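Local atomic coordinates of putative PLP-dependent aminotransferase (Bacillus cereus ATCC 10987, PDB entry 3JU7), a protein that probably works as a pyridoxal-phosphate-dependent aminotransferase of the DegT/DnrJ/EryC1 family, and binds calcium in the crystal. Residues A[261-264]-A[265-268]; A[358-361]-A[362-365]. One frame throughout, in Å; residues are numbered along the deposited sequence.

Contact 1 is two successive turns of helix 250-270, and contact 2, nearly a hundred residues further on, is the opening of helix 358-368, the last helix of the modelled chain. Their centres lie about 9 Å apart, and the two helices pack directly: Leu267 CD1 sits 3.5 Å from Val361 CG1, Trp263 CZ3 comes within 3.4 Å of Lys358 N, and Tyr264 OH reaches Ile364 CD1 at 3.5 Å. Strands 291-294 and 347-350 and helices 301-309 and 338-346 come between them in sequence, so this pairing brings the C-terminal end of the chain back against an earlier helix, on the periphery and away from the predicted cofactor lysine.

Contact 1: A[261-264]-A[265-268]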
ATOM      1  N   SER A 261      18.218 -24.996   8.171  1.00 28.47           N
ATOM      2  CA  SER A 261      17.207 -25.699   8.980  1.00 30.23           C
ATOM      3  C   SER A 261      17.655 -27.102   9.383  1.00 29.76           C
ATOM      4  O   SER A 261      17.559 -27.464  10.556  1.00 23.97           O
ATOM      5  CB  SER A 261      15.875 -25.818   8.235  1.00 29.99           C
ATOM      6  OG  SER A 261      15.304 -24.545   7.989  1.00 35.68           O
ATOM      7  N   GLU A 262      18.123 -27.875   8.391  1.00 30.54           N
ATOM      8  CA  GLU A 262      18.671 -29.211   8.608  1.00 31.14           C
ATOM      9  C   GLU A 262      19.769 -29.156   9.672  1.00 30.35           C
ATOM     10  O   GLU A 262      19.797 -29.995  10.577  1.00 31.27           O
ATOM     11  CB  GLU A 262      19.276 -29.799   7.308  1.00 34.32           C
ATOM     12  CG  GLU A 262      18.291 -30.122   6.133  1.00 40.20           C
ATOM     13  CD  GLU A 262      19.027 -30.658   4.884  1.00 51.11           C
ATOM     14  OE1 GLU A 262      20.048 -31.357   5.057  1.00 61.07           O
ATOM     15  OE2 GLU A 262      18.601 -30.393   3.732  1.00 55.77           O
ATOM     16  N   TRP A 263      20.680 -28.186   9.562  1.00 27.87           N
ATOM     17  CA  TRP A 263      21.755 -28.052  10.542  1.00 26.62           C
ATOM     18  C   TRP A 263      21.202 -27.795  11.949  1.00 26.10           C
ATOM     19  O   TRP A 263      21.686 -28.327  12.959  1.00 25.57           O
ATOM     20  CB  TRP A 263      22.700 -26.904  10.183  1.00 25.59           C
ATOM     21  CG  TRP A 263      23.592 -27.147   9.028  1.00 30.72           C
ATOM     22  CD1 TRP A 263      24.063 -28.355   8.588  1.00 32.90           C
ATOM     23  CD2 TRP A 263      24.202 -26.151   8.191  1.00 30.95           C
ATOM     24  NE1 TRP A 263      24.893 -28.169   7.521  1.00 33.82           N
ATOM     25  CE2 TRP A 263      25.001 -26.829   7.257  1.00 33.85           C
ATOM     26  CE3 TRP A 263      24.151 -24.754   8.149  1.00 28.76           C
ATOM     27  CZ2 TRP A 263      25.729 -26.161   6.276  1.00 32.10           C
ATOM     28  CZ3 TRP A 263      24.867 -24.094   7.175  1.00 29.19           C
ATOM     29  CH2 TRP A 263      25.639 -24.791   6.247  1.00 33.37           C
ATOM     30  N   TYR A 264      20.211 -26.933  12.020  1.00 25.01           N
ATOM     31  CA  TYR A 264      19.585 -26.646  13.286  1.00 26.89           C
ATOM     32  C   TYR A 264      19.038 -27.943  13.895  1.00 27.44           C
ATOM     33  O   TYR A 264      19.253 -28.212  15.078  1.00 24.71           O
ATOM     34  CB  TYR A 264      18.464 -25.625  13.101  1.00 28.06           C
ATOM     35  CG  TYR A 264      18.747 -24.221  13.601  1.00 27.97           C
ATOM     36  CD1 TYR A 264      18.981 -23.974  14.951  1.00 23.86           C
ATOM     37  CD2 TYR A 264      18.713 -23.141  12.741  1.00 25.65           C
ATOM     38  CE1 TYR A 264      19.204 -22.691  15.413  1.00 25.16           C
ATOM     39  CE2 TYR A 264      18.938 -21.866  13.196  1.00 21.06           C
ATOM     40  CZ  TYR A 264      19.167 -21.632  14.528  1.00 26.48           C
ATOM     41  OH  TYR A 264      19.326 -20.327  14.981  1.00 20.92           O
ATOM     42  N   LYS A 265      18.361 -28.748  13.079  1.00 28.74           N
ATOM     43  CA  LYS A 265      17.707 -29.952  13.572  1.00 30.89           C
ATOM     44  C   LYS A 265      18.737 -30.952  14.061  1.00 31.82           C
ATOM     45  O   LYS A 265      18.601 -31.538  15.145  1.00 32.15           O
ATOM     46  CB  LYS A 265      16.815 -30.565  12.493  1.00 32.59           C
ATOM     47  CG  LYS A 265      15.591 -29.710  12.219  1.00 39.60           C
ATOM     48  CD  LYS A 265      14.730 -30.120  11.023  1.00 50.07           C
ATOM     49  CE  LYS A 265      14.026 -28.879  10.438  1.00 57.27           C
ATOM     50  NZ  LYS A 265      12.843 -29.180   9.588  1.00 60.13           N
ATOM     51  N   GLN A 266      19.794 -31.119  13.283  1.00 31.60           N
ATOM     52  CA  GLN A 266      20.855 -32.054  13.644  1.00 32.10           C
ATOM     53  C   GLN A 266      21.575 -31.628  14.909  1.00 31.12           C
ATOM     54  O   GLN A 266      21.853 -32.460  15.771  1.00 31.04           O
ATOM     55  CB  GLN A 266      21.881 -32.169  12.521  1.00 31.68           C
ATOM     56  CG  GLN A 266      21.372 -32.859  11.275  1.00 40.86           C
ATOM     57  CD  GLN A 266      22.350 -32.749  10.097  1.00 50.05           C
ATOM     58  OE1 GLN A 266      22.959 -31.696   9.862  1.00 52.26           O
ATOM     59  NE2 GLN A 266      22.495 -33.841   9.350  1.00 57.87           N
ATOM     60  N   LEU A 267      21.895 -30.340  15.001  1.00 29.79           N
ATOM     61  CA  LEU A 267      22.634 -29.819  16.148  1.00 29.91           C
ATOM     62  C   LEU A 267      21.795 -29.827  17.403  1.00 30.97           C
ATOM     63  O   LEU A 267      22.332 -30.061  18.485  1.00 30.85           O
ATOM     64  CB  LEU A 267      23.168 -28.400  15.895  1.00 29.36           C
ATOM     65  CG  LEU A 267      24.383 -28.311  14.957  1.00 29.95           C
ATOM     66  CD1 LEU A 267      24.646 -26.853  14.469  1.00 24.89           C
ATOM     67  CD2 LEU A 267      25.623 -28.927  15.634  1.00 22.22           C
ATOM     68  N   LEU A 268      20.492 -29.556  17.273  1.00 31.21           N
ATOM     69  CA  LEU A 268      19.583 -29.573  18.443  1.00 31.91           C
ATOM     70  C   LEU A 268      19.439 -30.981  19.025  1.00 32.38           C
ATOM     71  O   LEU A 268      19.397 -31.178  20.262  1.00 31.47           O
ATOM     72  CB  LEU A 268      18.184 -29.061  18.077  1.00 31.15           C
ATOM     73  CG  LEU A 268      17.972 -27.575  17.848  1.00 30.25           C
ATOM     74  CD1 LEU A 268      16.580 -27.402  17.328  1.00 32.52           C
ATOM     75  CD2 LEU A 268      18.183 -26.777  19.128  1.00 30.79           C
TER
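Trp263 and Gln266 meet one turn apart on the outer side of helix 250-270, where the amide oxygen OE1 of Gln266 lies 3.7 Å from CD1 of Trp263. It arrives at the edge of the indole, in the ring plane, and the amide is turned only 21° from the ring. A chi1 of -69° puts CG of Gln266 beside its backbone N and 3.3 Å from Glu262 O, and the extended chain beyond CG takes the amide on to the indole. This is the looser, solvent-facing side: Glu262, Lys265 and Gln266 are all exposed. Lys265 runs back along the preceding turn, its CG 3.4 Å from Ser261 O, and its NZ hydrogen-bonds a diethylene glycol molecule probably left from the crystallisation liquor.

Beneath these side chains is regular alpha-helix, in which the amides of residues 265-268 bond in order to the carbonyls of residues 261-264. Each of the four bonds measures 2.9 Å between N and O, as in Leu268 N to Tyr264 O.

On the buried side Leu268 folds down over the backbone, its CG resting 3.1 Å from Tyr264 O. Leu267, at the margin of this side, does the same one residue earlier, with CG 3.4 Å from Trp263 O. Leu268 then packs on Ile293 of strand 291-294 and on Leu273 and Met274 beyond the helix. The buried Tyr264 projects toward helix 358-368, its OH hydrogen-bonded to Pro351 O; Ser261 OG has Gln288 OE1 as its main partner, with Arg257 O also in range.

Contact 2: A[358-361]-A[362-365]; sequences KEIV and EQIV
Four successive i to i+4 bonds, from the amides of residues 362-365 to the carbonyls of residues 358-361, set the helix backbone here, and the last, Val365 N to Val361 O, is the shortest at 2.7 Å.

Val361 and Val365 lie side by side and point the same way, so that CG1 of Val361 meets CG2 of Val365 at 3.9 Å. The two valines have nearly the same first torsion, yet different branches touch: CG1 of Val361 is anti to its backbone N (chi1 -178°), whereas CG2 of Val365 sits beside its own N and also lies 3.4 Å from Val361 O. Ile360 and Ile364 form a second apolar pair, crossing at a slant, with CG2 of Ile360 4.1 Å from CD1 of Ile364. That delta methyl ends a chain whose CG1 passes 3.4 Å from Ile360 O.

The segment is the first part of an amphipathic helix. Hydrogen-bonded to the backbone N of Ile360, Thr357 OG1 takes up one of the amides at its start. One face of it, which includes Val361, is turned to helix 250-270, while Ile364 also packs on Ile313 and Val365 on Leu273, both in loops; Ile360 and Gln363 lean on Ile5 near the beginning of the modelled chain.

Lys358, Glu359 and Gln363 are on the exposed side, with Glu362 at its border. Gln363 lays CB over Ile360 O at 3.3 Å, and its amide runs alongside the isoleucine, NE2 4.5 Å from CG1 of Ile360. The carboxylates of Glu359 and Glu362 stay apart, 6.6 Å between their OE1 atoms, too far for the two like charges to be in contact.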
ATOM      1  N   LYS A 358      27.320 -23.242   9.332  1.00 29.57           N
ATOM      2  CA  LYS A 358      27.063 -24.300  10.302  1.00 30.80           C
ATOM      3  C   LYS A 358      27.668 -23.965  11.664  1.00 31.09           C
ATOM      4  O   LYS A 358      27.100 -24.304  12.720  1.00 30.79           O
ATOM      5  CB  LYS A 358      27.584 -25.645   9.814  1.00 31.34           C
ATOM      6  CG  LYS A 358      27.144 -26.809  10.682  1.00 36.89           C
ATOM      7  CD  LYS A 358      27.445 -28.163  10.044  1.00 42.13           C
ATOM      8  CE  LYS A 358      26.826 -29.317  10.837  1.00 43.68           C
ATOM      9  NZ  LYS A 358      26.714 -30.573  10.025  1.00 42.57           N
ATOM     10  N   GLU A 359      28.812 -23.294  11.654  1.00 31.55           N
ATOM     11  CA  GLU A 359      29.441 -22.906  12.919  1.00 34.32           C
ATOM     12  C   GLU A 359      28.608 -21.840  13.639  1.00 32.38           C
ATOM     13  O   GLU A 359      28.604 -21.792  14.863  1.00 29.36           O
ATOM     14  CB  GLU A 359      30.930 -22.490  12.773  1.00 35.42           C
ATOM     15  CG  GLU A 359      31.255 -21.452  11.677  1.00 48.51           C
ATOM     16  CD  GLU A 359      31.533 -22.056  10.272  1.00 58.44           C
ATOM     17  OE1 GLU A 359      31.533 -23.306  10.138  1.00 61.28           O
ATOM     18  OE2 GLU A 359      31.761 -21.271   9.305  1.00 62.32           O
ATOM     19  N   ILE A 360      27.867 -21.017  12.892  1.00 33.26           N
ATOM     20  CA  ILE A 360      26.976 -20.046  13.541  1.00 30.64           C
ATOM     21  C   ILE A 360      25.790 -20.748  14.200  1.00 29.37           C
ATOM     22  O   ILE A 360      25.494 -20.459  15.358  1.00 28.57           O
ATOM     23  CB  ILE A 360      26.553 -18.927  12.606  1.00 31.20           C
ATOM     24  CG1 ILE A 360      27.768 -18.051  12.295  1.00 31.74           C
ATOM     25  CG2 ILE A 360      25.462 -18.061  13.243  1.00 27.37           C
ATOM     26  CD1 ILE A 360      27.539 -17.096  11.148  1.00 32.94           C
ATOM     27  N   VAL A 361      25.151 -21.696  13.511  1.00 28.27           N
ATOM     28  CA  VAL A 361      24.063 -22.481  14.137  1.00 29.39           C
ATOM     29  C   VAL A 361      24.565 -23.148  15.445  1.00 29.28           C
ATOM     30  O   VAL A 361      23.936 -23.030  16.501  1.00 25.93           O
ATOM     31  CB  VAL A 361      23.488 -23.565  13.190  1.00 29.98           C
ATOM     32  CG1 VAL A 361      22.353 -24.298  13.844  1.00 27.21           C
ATOM     33  CG2 VAL A 361      23.013 -22.955  11.874  1.00 26.60           C
ATOM     34  N   GLU A 362      25.717 -23.812  15.353  1.00 30.67           N
ATOM     35  CA  GLU A 362      26.362 -24.452  16.504  1.00 31.90           C
ATOM     36  C   GLU A 362      26.563 -23.492  17.691  1.00 31.33           C
ATOM     37  O   GLU A 362      26.170 -23.821  18.803  1.00 29.19           O
ATOM     38  CB  GLU A 362      27.678 -25.120  16.095  1.00 32.33           C
ATOM     39  CG  GLU A 362      28.429 -25.831  17.246  1.00 39.76           C
ATOM     40  CD  GLU A 362      29.586 -26.726  16.786  1.00 42.46           C
ATOM     41  OE1 GLU A 362      30.173 -26.526  15.698  1.00 45.62           O
ATOM     42  OE2 GLU A 362      29.920 -27.642  17.544  1.00 50.59           O
ATOM     43  N   GLN A 363      27.158 -22.320  17.460  1.00 31.02           N
ATOM     44  CA  GLN A 363      27.217 -21.295  18.503  1.00 31.67           C
ATOM     45  C   GLN A 363      25.871 -21.212  19.178  1.00 29.66           C
ATOM     46  O   GLN A 363      25.772 -21.306  20.388  1.00 28.99           O
ATOM     47  CB  GLN A 363      27.474 -19.887  17.940  1.00 34.31           C
ATOM     48  CG  GLN A 363      28.904 -19.490  17.560  1.00 41.46           C
ATOM     49  CD  GLN A 363      29.049 -17.961  17.322  1.00 53.05           C
ATOM     50  OE1 GLN A 363      28.524 -17.144  18.097  1.00 63.16           O
ATOM     51  NE2 GLN A 363      29.771 -17.582  16.264  1.00 47.62           N
ATOM     52  N   ILE A 364      24.834 -21.023  18.367  1.00 29.66           N
ATOM     53  CA  ILE A 364      23.500 -20.716  18.862  1.00 28.23           C
ATOM     54  C   ILE A 364      22.960 -21.883  19.661  1.00 28.12           C
ATOM     55  O   ILE A 364      22.574 -21.729  20.813  1.00 27.50           O
ATOM     56  CB  ILE A 364      22.544 -20.334  17.693  1.00 29.08           C
ATOM     57  CG1 ILE A 364      22.954 -18.974  17.093  1.00 28.48           C
ATOM     58  CG2 ILE A 364      21.089 -20.276  18.148  1.00 22.12           C
ATOM     59  CD1 ILE A 364      22.255 -18.635  15.751  1.00 23.38           C
ATOM     60  N   VAL A 365      22.956 -23.052  19.044  1.00 28.91           N
ATOM     61  CA  VAL A 365      22.423 -24.237  19.686  1.00 29.47           C
ATOM     62  C   VAL A 365      23.165 -24.527  20.974  1.00 30.96           C
ATOM     63  O   VAL A 365      22.530 -24.819  21.976  1.00 31.52           O
ATOM     64  CB  VAL A 365      22.439 -25.453  18.748  1.00 30.10           C
ATOM     65  CG1 VAL A 365      22.062 -26.721  19.521  1.00 29.97           C
ATOM     66  CG2 VAL A 365      21.477 -25.203  17.549  1.00 24.03           C
TER